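Local coordinates for PlyP35 (Listeria phage P35, PDB 6S3Y), which probably binds the Listeria cell wall, as the C-terminal targeting region of a phage endolysin, at residues 10-23 with 82-94. Numbering follows the deposited sequence.
Sequences IKDVGYFQDKPQFL and INAHAFCWDNKKL
Water 1 joins the two backbones, accepting from Phe22 N and donating to Leu94 O at 2.8 Å. A second water lies beside it, taking the N-H of Leu23 and donating a hydrogen bond to Lys93 O. Lys93 O and Leu94 O belong to a type I turn from Asn91 to Leu94, opened by an Asx turn in which Asn91 OD1 accepts from Lys93 N at 2.8 Å. Leu23 CB lies 3.5 Å from Lys93 O, and Leu23 CD1 lies against Lys92 O. Next to the water-bridged backbones, Phe22 is the hub of an aromatic cluster. With CG anti to its carbonyl carbon (chi1 -71°), the Phe22 ring packs against Trp89. The two rings meet obliquely, Phe22 CD2 coming to 3.5 Å from Trp89 CZ2. Phe87 turns its edge to the face of Phe22 in an offset T-shaped pair, planes at 79°. The segments fall in two sequence ranges of the SH3-like cell wall binding family, so the contact, close to the centre of the chain, probably joins the two halves of the binding region. Farther along, strands 13-17 and 85-89 cross at 69°, joined by a weak bond from His85 N to Val13 O. Ala84 CB presses on the Val13 backbone, 3.3 Å from Val13 O, while His85 O meets the edge of the Tyr15 ring, 3.4 Å from Tyr15 CE2. Ala86 CB packs on Ile10 CG2, and Leu102 of strand 99-103 also touches the Ile10 side chain.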
ATOM      1  N   ILE A  10       7.735  -7.075   3.606  1.00 17.55           N
ATOM      2  CA  ILE A  10       6.782  -6.172   2.915  1.00 17.96           C
ATOM      3  C   ILE A  10       6.359  -6.890   1.618  1.00 18.52           C
ATOM      4  O   ILE A  10       7.237  -7.443   0.912  1.00 17.57           O
ATOM      5  CB  ILE A  10       7.392  -4.776   2.710  1.00 20.77           C
ATOM      6  CG1 ILE A  10       7.135  -3.874   3.924  1.00 25.37           C
ATOM      7  CG2 ILE A  10       6.851  -4.111   1.440  1.00 18.83           C
ATOM      8  CD1 ILE A  10       7.551  -4.463   5.244  1.00 28.69           C
ATOM      9  N   LYS A  11       5.063  -6.891   1.332  1.00 18.45           N
ATOM     10  CA  LYS A  11       4.487  -7.662   0.192  1.00 18.69           C
ATOM     11  C   LYS A  11       5.026  -7.145  -1.143  1.00 18.52           C
ATOM     12  O   LYS A  11       5.443  -5.962  -1.239  1.00 16.99           O
ATOM     13  CB  LYS A  11       2.963  -7.618   0.193  1.00 19.13           C
ATOM     14  CG  LYS A  11       2.309  -8.344   1.355  1.00 20.00           C
ATOM     15  CD  LYS A  11       0.781  -8.181   1.323  1.00 21.45           C
ATOM     16  CE  LYS A  11       0.114  -9.035   2.369  1.00 23.13           C
ATOM     17  NZ  LYS A  11      -1.321  -8.736   2.492  1.00 25.35           N
ATOM     18  N   ASP A  12       4.932  -8.001  -2.157  1.00 19.39           N
ATOM     19  CA  ASP A  12       5.361  -7.717  -3.548  1.00 19.06           C
ATOM     20  C   ASP A  12       4.187  -7.126  -4.334  1.00 18.60           C
ATOM     21  O   ASP A  12       4.069  -7.433  -5.561  1.00 18.88           O
ATOM     22  CB  ASP A  12       5.852  -9.027  -4.196  1.00 22.46           C
ATOM     23  CG  ASP A  12       6.640  -8.788  -5.476  1.00 21.41           C
ATOM     24  OD1 ASP A  12       7.457  -7.836  -5.498  1.00 21.57           O
ATOM     25  OD2 ASP A  12       6.374  -9.521  -6.427  1.00 30.03           O
ATOM     26  N   VAL A  13       3.362  -6.279  -3.698  1.00 17.08           N
ATOM     27  CA  VAL A  13       2.080  -5.779  -4.305  1.00 18.06           C
ATOM     28  C   VAL A  13       1.960  -4.254  -4.180  1.00 17.79           C
ATOM     29  O   VAL A  13       2.636  -3.633  -3.293  1.00 18.64           O
ATOM     30  CB  VAL A  13       0.861  -6.462  -3.666  1.00 18.47           C
ATOM     31  CG1 VAL A  13       0.970  -7.986  -3.749  1.00 20.14           C
ATOM     32  CG2 VAL A  13       0.648  -6.005  -2.218  1.00 17.48           C
ATOM     33  N   GLY A  14       1.142  -3.675  -5.058  1.00 18.31           N
ATOM     34  CA  GLY A  14       0.510  -2.348  -4.884  1.00 18.85           C
ATOM     35  C   GLY A  14      -0.894  -2.506  -4.343  1.00 19.00           C
ATOM     36  O   GLY A  14      -1.543  -3.545  -4.593  1.00 19.23           O
ATOM     37  N   TYR A  15      -1.391  -1.489  -3.642  1.00 17.50           N
ATOM     38  CA  TYR A  15      -2.634  -1.586  -2.846  1.00 17.44           C
ATOM     39  C   TYR A  15      -3.744  -0.822  -3.575  1.00 18.29           C
ATOM     40  O   TYR A  15      -3.692   0.407  -3.626  1.00 18.21           O
ATOM     41  CB  TYR A  15      -2.343  -1.100  -1.422  1.00 17.98           C
ATOM     42  CG  TYR A  15      -1.272  -1.931  -0.780  1.00 16.96           C
ATOM     43  CD1 TYR A  15      -1.572  -3.140  -0.177  1.00 16.16           C
ATOM     44  CD2 TYR A  15       0.053  -1.545  -0.869  1.00 16.60           C
ATOM     45  CE1 TYR A  15      -0.570  -3.929   0.354  1.00 17.19           C
ATOM     46  CE2 TYR A  15       1.067  -2.333  -0.333  1.00 17.69           C
ATOM     47  CZ  TYR A  15       0.748  -3.528   0.278  1.00 15.83           C
ATOM     48  OH  TYR A  15       1.735  -4.328   0.784  1.00 16.84           O
ATOM     49  N   PHE A  16      -4.683  -1.558  -4.156  1.00 16.74           N
ATOM     50  CA  PHE A  16      -5.890  -1.000  -4.820  1.00 16.42           C
ATOM     51  C   PHE A  16      -7.024  -1.065  -3.801  1.00 15.75           C
ATOM     52  O   PHE A  16      -7.633  -2.141  -3.630  1.00 16.11           O
ATOM     53  CB  PHE A  16      -6.150  -1.767  -6.114  1.00 16.57           C
ATOM     54  CG  PHE A  16      -7.205  -1.225  -7.039  1.00 16.70           C
ATOM     55  CD1 PHE A  16      -7.074   0.029  -7.623  1.00 16.06           C
ATOM     56  CD2 PHE A  16      -8.297  -2.002  -7.374  1.00 17.72           C
ATOM     57  CE1 PHE A  16      -8.014   0.481  -8.534  1.00 15.55           C
ATOM     58  CE2 PHE A  16      -9.247  -1.545  -8.280  1.00 17.20           C
ATOM     59  CZ  PHE A  16      -9.092  -0.309  -8.854  1.00 17.05           C
ATOM     60  N   GLN A  17      -7.213   0.023  -3.059  1.00 14.99           N
ATOM     61  CA  GLN A  17      -8.086   0.058  -1.850  1.00 15.72           C
ATOM     62  C   GLN A  17      -9.491   0.510  -2.236  1.00 15.60           C
ATOM     63  O   GLN A  17      -9.640   1.149  -3.298  1.00 14.99           O
ATOM     64  CB  GLN A  17      -7.467   0.995  -0.791  1.00 15.55           C
ATOM     65  CG  GLN A  17      -6.069   0.600  -0.319  1.00 15.86           C
ATOM     66  CD  GLN A  17      -6.025  -0.781   0.308  1.00 16.74           C
ATOM     67  OE1 GLN A  17      -5.607  -1.764  -0.324  1.00 16.83           O
ATOM     68  NE2 GLN A  17      -6.482  -0.866   1.549  1.00 14.89           N
ATOM     69  N   ASP A  18     -10.493   0.224  -1.400  1.00 15.91           N
ATOM     70  CA  ASP A  18     -11.902   0.607  -1.680  1.00 17.59           C
ATOM     71  C   ASP A  18     -12.093   2.111  -1.448  1.00 15.88           C
ATOM     72  O   ASP A  18     -13.163   2.618  -1.821  1.00 17.49           O
ATOM     73  CB  ASP A  18     -12.888  -0.255  -0.888  1.00 18.08           C
ATOM     74  CG  ASP A  18     -12.790  -0.150   0.624  1.00 20.72           C
ATOM     75  OD1 ASP A  18     -11.821   0.428   1.132  1.00 24.52           O
ATOM     76  OD2 ASP A  18     -13.693  -0.676   1.292  1.00 26.70           O
ATOM     77  N   LYS A  19     -11.102   2.796  -0.882  1.00 15.41           N
ATOM     78  CA  LYS A  19     -11.115   4.255  -0.615  1.00 15.92           C
ATOM     79  C   LYS A  19      -9.739   4.808  -0.891  1.00 15.06           C
ATOM     80  O   LYS A  19      -8.766   4.061  -0.754  1.00 16.75           O
ATOM     81  CB  LYS A  19     -11.377   4.531   0.864  1.00 18.03           C
ATOM     82  CG  LYS A  19     -12.652   3.940   1.410  1.00 21.05           C
ATOM     83  CD  LYS A  19     -12.709   3.893   2.895  1.00 22.91           C
ATOM     84  CE  LYS A  19     -13.920   3.112   3.341  1.00 25.95           C
ATOM     85  NZ  LYS A  19     -14.029   3.166   4.818  1.00 30.24           N
ATOM     86  N   PRO A  20      -9.604   6.104  -1.228  1.00 12.99           N
ATOM     87  CA  PRO A  20      -8.286   6.709  -1.431  1.00 14.18           C
ATOM     88  C   PRO A  20      -7.606   7.080  -0.098  1.00 15.64           C
ATOM     89  O   PRO A  20      -7.262   8.223   0.089  1.00 14.69           O
ATOM     90  CB  PRO A  20      -8.601   7.941  -2.273  1.00 13.52           C
ATOM     91  CG  PRO A  20      -9.974   8.356  -1.783  1.00 12.93           C
ATOM     92  CD  PRO A  20     -10.693   7.065  -1.471  1.00 12.88           C
ATOM     93  N   GLN A  21      -7.410   6.090   0.769  0.50 14.77           N
ATOM     94  CA  GLN A  21      -6.787   6.264   2.103  0.50 15.55           C
ATOM     95  C   GLN A  21      -6.204   4.903   2.499  0.50 16.02           C
ATOM     96  O   GLN A  21      -6.741   3.873   2.058  0.50 16.12           O
ATOM     97  CB  GLN A  21      -7.817   6.799   3.126  0.50 15.09           C
ATOM     98  CG  GLN A  21      -9.119   5.993   3.179  0.50 14.26           C
ATOM     99  CD  GLN A  21     -10.322   6.548   3.928  0.50 14.61           C
ATOM    100  OE1 GLN A  21     -11.009   7.455   3.469  0.50 12.72           O
ATOM    101  NE2 GLN A  21     -10.650   5.917   5.054  0.50 15.10           N
ATOM    102  N   PHE A  22      -5.138   4.903   3.303  1.00 17.28           N
ATOM    103  CA  PHE A  22      -4.493   3.675   3.805  1.00 17.37           C
ATOM    104  C   PHE A  22      -5.144   3.189   5.094  1.00 17.51           C
ATOM    105  O   PHE A  22      -5.086   1.977   5.347  1.00 17.01           O
ATOM    106  CB  PHE A  22      -3.007   3.948   3.932  1.00 18.50           C
ATOM    107  CG  PHE A  22      -2.314   4.068   2.606  1.00 16.69           C
ATOM    108  CD1 PHE A  22      -2.174   2.962   1.773  1.00 16.05           C
ATOM    109  CD2 PHE A  22      -1.822   5.280   2.186  1.00 17.56           C
ATOM    110  CE1 PHE A  22      -1.515   3.079   0.570  1.00 16.03           C
ATOM    111  CE2 PHE A  22      -1.164   5.395   0.982  1.00 16.08           C
ATOM    112  CZ  PHE A  22      -1.000   4.288   0.185  1.00 16.63           C
ATOM    113  N   LEU A  23      -5.735   4.078   5.881  1.00 19.32           N
ATOM    114  CA  LEU A  23      -6.411   3.732   7.169  1.00 20.38           C
ATOM    115  C   LEU A  23      -7.889   3.438   6.884  1.00 20.47           C
ATOM    116  O   LEU A  23      -8.507   4.223   6.123  1.00 19.77           O
ATOM    117  CB  LEU A  23      -6.262   4.919   8.132  1.00 23.95           C
ATOM    118  CG  LEU A  23      -6.988   4.804   9.478  1.00 27.21           C
ATOM    119  CD1 LEU A  23      -6.357   3.787  10.366  1.00 25.61           C
ATOM    120  CD2 LEU A  23      -7.072   6.143  10.214  1.00 30.18           C
ATOM    121  N   ILE A  82       1.933  -1.606 -12.351  1.00 16.69           N
ATOM    122  CA  ILE A  82       2.024  -1.513 -10.869  1.00 16.26           C
ATOM    123  C   ILE A  82       3.488  -1.571 -10.433  1.00 18.26           C
ATOM    124  O   ILE A  82       4.243  -2.485 -10.862  1.00 19.14           O
ATOM    125  CB  ILE A  82       1.151  -2.582 -10.197  1.00 16.36           C
ATOM    126  CG1 ILE A  82      -0.304  -2.425 -10.623  1.00 16.47           C
ATOM    127  CG2 ILE A  82       1.305  -2.545  -8.687  1.00 16.03           C
ATOM    128  CD1 ILE A  82      -0.812  -0.970 -10.551  1.00 17.28           C
ATOM    129  N   ASN A  83       3.861  -0.611  -9.598  1.00 18.75           N
ATOM    130  CA  ASN A  83       5.150  -0.530  -8.860  1.00 18.59           C
ATOM    131  C   ASN A  83       4.872  -0.840  -7.389  1.00 19.38           C
ATOM    132  O   ASN A  83       4.359   0.041  -6.671  1.00 19.42           O
ATOM    133  CB  ASN A  83       5.785   0.843  -9.088  1.00 20.23           C
ATOM    134  CG  ASN A  83       7.060   1.028  -8.308  1.00 22.42           C
ATOM    135  OD1 ASN A  83       8.017   0.312  -8.527  1.00 23.69           O
ATOM    136  ND2 ASN A  83       7.080   1.961  -7.376  1.00 20.37           N
ATOM    137  N   ALA A  84       5.135  -2.058  -6.972  1.00 18.35           N
ATOM    138  CA  ALA A  84       4.880  -2.548  -5.606  1.00 18.73           C
ATOM    139  C   ALA A  84       5.817  -1.851  -4.605  1.00 19.27           C
ATOM    140  O   ALA A  84       7.005  -1.834  -4.833  1.00 19.51           O
ATOM    141  CB  ALA A  84       4.989  -4.051  -5.554  1.00 20.18           C
ATOM    142  N   HIS A  85       5.249  -1.357  -3.514  1.00 17.17           N
ATOM    143  CA  HIS A  85       5.983  -0.853  -2.311  1.00 17.85           C
ATOM    144  C   HIS A  85       4.956  -0.615  -1.217  1.00 17.21           C
ATOM    145  O   HIS A  85       3.739  -0.618  -1.516  1.00 17.07           O
ATOM    146  CB  HIS A  85       6.814   0.404  -2.607  1.00 19.01           C
ATOM    147  CG  HIS A  85       6.045   1.685  -2.615  1.00 20.06           C
ATOM    148  ND1 HIS A  85       5.725   2.339  -3.795  1.00 22.20           N
ATOM    149  CD2 HIS A  85       5.514   2.440  -1.611  1.00 20.36           C
ATOM    150  CE1 HIS A  85       5.074   3.455  -3.520  1.00 21.48           C
ATOM    151  NE2 HIS A  85       4.923   3.527  -2.198  1.00 22.55           N
ATOM    152  N   ALA A  86       5.412  -0.458   0.008  1.00 15.87           N
ATOM    153  CA  ALA A  86       4.530  -0.167   1.153  1.00 14.35           C
ATOM    154  C   ALA A  86       4.982   1.146   1.789  1.00 14.54           C
ATOM    155  O   ALA A  86       5.866   1.853   1.217  1.00 15.82           O
ATOM    156  CB  ALA A  86       4.555  -1.335   2.100  1.00 14.12           C
ATOM    157  N   PHE A  87       4.431   1.472   2.946  1.00 15.25           N
ATOM    158  CA  PHE A  87       4.752   2.689   3.710  1.00 15.90           C
ATOM    159  C   PHE A  87       4.775   2.322   5.187  1.00 15.55           C
ATOM    160  O   PHE A  87       4.050   1.374   5.576  1.00 14.65           O
ATOM    161  CB  PHE A  87       3.707   3.775   3.506  1.00 16.84           C
ATOM    162  CG  PHE A  87       3.801   4.568   2.229  1.00 16.28           C
ATOM    163  CD1 PHE A  87       4.962   5.232   1.888  1.00 16.33           C
ATOM    164  CD2 PHE A  87       2.693   4.697   1.403  1.00 16.98           C
ATOM    165  CE1 PHE A  87       5.025   6.003   0.743  1.00 16.20           C
ATOM    166  CE2 PHE A  87       2.759   5.479   0.258  1.00 17.13           C
ATOM    167  CZ  PHE A  87       3.924   6.123  -0.083  1.00 17.47           C
ATOM    168  N   CYS A  88       5.529   3.085   5.990  1.00 14.51           N
ATOM    169  CA  CYS A  88       5.243   3.217   7.443  1.00 14.83           C
ATOM    170  C   CYS A  88       5.158   4.702   7.778  1.00 15.32           C
ATOM    171  O   CYS A  88       5.773   5.556   7.053  1.00 14.05           O
ATOM    172  CB  CYS A  88       6.261   2.478   8.299  1.00 16.21           C
ATOM    173  SG  CYS A  88       7.966   2.985   7.976  1.00 17.27           S
ATOM    174  N   TRP A  89       4.396   5.022   8.824  1.00 14.15           N
ATOM    175  CA  TRP A  89       4.075   6.422   9.176  1.00 15.03           C
ATOM    176  C   TRP A  89       4.462   6.694  10.632  1.00 15.05           C
ATOM    177  O   TRP A  89       4.318   5.782  11.462  1.00 15.15           O
ATOM    178  CB  TRP A  89       2.576   6.655   8.983  1.00 15.53           C
ATOM    179  CG  TRP A  89       2.095   6.665   7.555  1.00 16.39           C
ATOM    180  CD1 TRP A  89       1.887   7.748   6.768  1.00 17.23           C
ATOM    181  CD2 TRP A  89       1.641   5.524   6.797  1.00 15.50           C
ATOM    182  NE1 TRP A  89       1.355   7.371   5.573  1.00 17.53           N
ATOM    183  CE2 TRP A  89       1.192   6.014   5.558  1.00 16.61           C
ATOM    184  CE3 TRP A  89       1.567   4.144   7.042  1.00 15.24           C
ATOM    185  CZ2 TRP A  89       0.684   5.183   4.559  1.00 16.84           C
ATOM    186  CZ3 TRP A  89       1.059   3.321   6.059  1.00 17.74           C
ATOM    187  CH2 TRP A  89       0.621   3.831   4.842  1.00 15.48           C
ATOM    188  N   ASP A  90       4.809   7.939  10.937  1.00 15.50           N
ATOM    189  CA  ASP A  90       5.196   8.294  12.329  1.00 19.12           C
ATOM    190  C   ASP A  90       3.950   8.538  13.162  1.00 20.84           C
ATOM    191  O   ASP A  90       4.103   8.857  14.320  1.00 19.52           O
ATOM    192  CB  ASP A  90       6.147   9.465  12.367  1.00 20.24           C
ATOM    193  CG  ASP A  90       5.559  10.819  12.080  1.00 22.77           C
ATOM    194  OD1 ASP A  90       4.464  10.895  11.487  1.00 25.38           O
ATOM    195  OD2 ASP A  90       6.253  11.779  12.411  1.00 23.05           O
ATOM    196  N   ASN A  91       2.754   8.326  12.620  1.00 21.38           N
ATOM    197  CA  ASN A  91       1.535   8.313  13.474  1.00 25.49           C
ATOM    198  C   ASN A  91       0.452   7.429  12.860  1.00 21.79           C
ATOM    199  O   ASN A  91       0.553   7.086  11.677  1.00 23.60           O
ATOM    200  CB  ASN A  91       1.085   9.744  13.772  1.00 33.49           C
ATOM    201  CG  ASN A  91       0.313  10.359  12.641  1.00 37.30           C
ATOM    202  OD1 ASN A  91      -0.755   9.880  12.302  1.00 49.58           O
ATOM    203  ND2 ASN A  91       0.846  11.412  12.072  1.00 49.03           N
ATOM    204  N   LYS A  92      -0.577   7.100  13.637  1.00 21.82           N
ATOM    205  CA  LYS A  92      -1.543   6.023  13.320  1.00 22.05           C
ATOM    206  C   LYS A  92      -2.677   6.525  12.406  1.00 21.88           C
ATOM    207  O   LYS A  92      -3.600   5.748  12.180  1.00 23.96           O
ATOM    208  CB  LYS A  92      -2.019   5.431  14.637  1.00 22.00           C
ATOM    209  CG  LYS A  92      -0.901   4.872  15.486  1.00 23.28           C
ATOM    210  CD  LYS A  92      -1.366   4.160  16.712  1.00 25.17           C
ATOM    211  CE  LYS A  92      -0.221   3.661  17.563  1.00 24.52           C
ATOM    212  NZ  LYS A  92      -0.733   2.908  18.727  1.00 25.87           N
ATOM    213  N   LYS A  93      -2.597   7.747  11.891  1.00 21.22           N
ATOM    214  CA  LYS A  93      -3.565   8.261  10.892  1.00 25.65           C
ATOM    215  C   LYS A  93      -3.213   7.702   9.502  1.00 26.10           C
ATOM    216  O   LYS A  93      -4.129   7.637   8.638  1.00 23.02           O
ATOM    217  CB  LYS A  93      -3.540   9.784  10.883  1.00 29.21           C
ATOM    218  CG  LYS A  93      -4.026  10.449  12.166  1.00 35.05           C
ATOM    219  CD  LYS A  93      -4.200  11.973  11.919  1.00 42.83           C
ATOM    220  CE  LYS A  93      -3.549  12.918  12.928  1.00 51.50           C
ATOM    221  NZ  LYS A  93      -3.751  12.454  14.323  1.00 56.68           N
ATOM    222  N   LEU A  94      -1.939   7.314   9.298  1.00 24.50           N
ATOM    223  CA  LEU A  94      -1.452   6.718   8.023  1.00 25.33           C
ATOM    224  C   LEU A  94      -1.743   7.715   6.898  1.00 25.88           C
ATOM    225  O   LEU A  94      -2.256   7.305   5.867  1.00 25.12           O
ATOM    226  CB  LEU A  94      -2.118   5.365   7.742  1.00 23.74           C
ATOM    227  CG  LEU A  94      -2.161   4.361   8.901  1.00 22.25           C
ATOM    228  CD1 LEU A  94      -2.555   2.977   8.414  1.00 21.62           C
ATOM    229  CD2 LEU A  94      -0.812   4.238   9.619  1.00 22.34           C
TER
HETATM  230  O   HOH W   1      -4.055   7.579   3.726  1.00 19.78           O
HETATM  231  O   HOH W   2      -5.332   7.003   5.881  1.00 29.74           O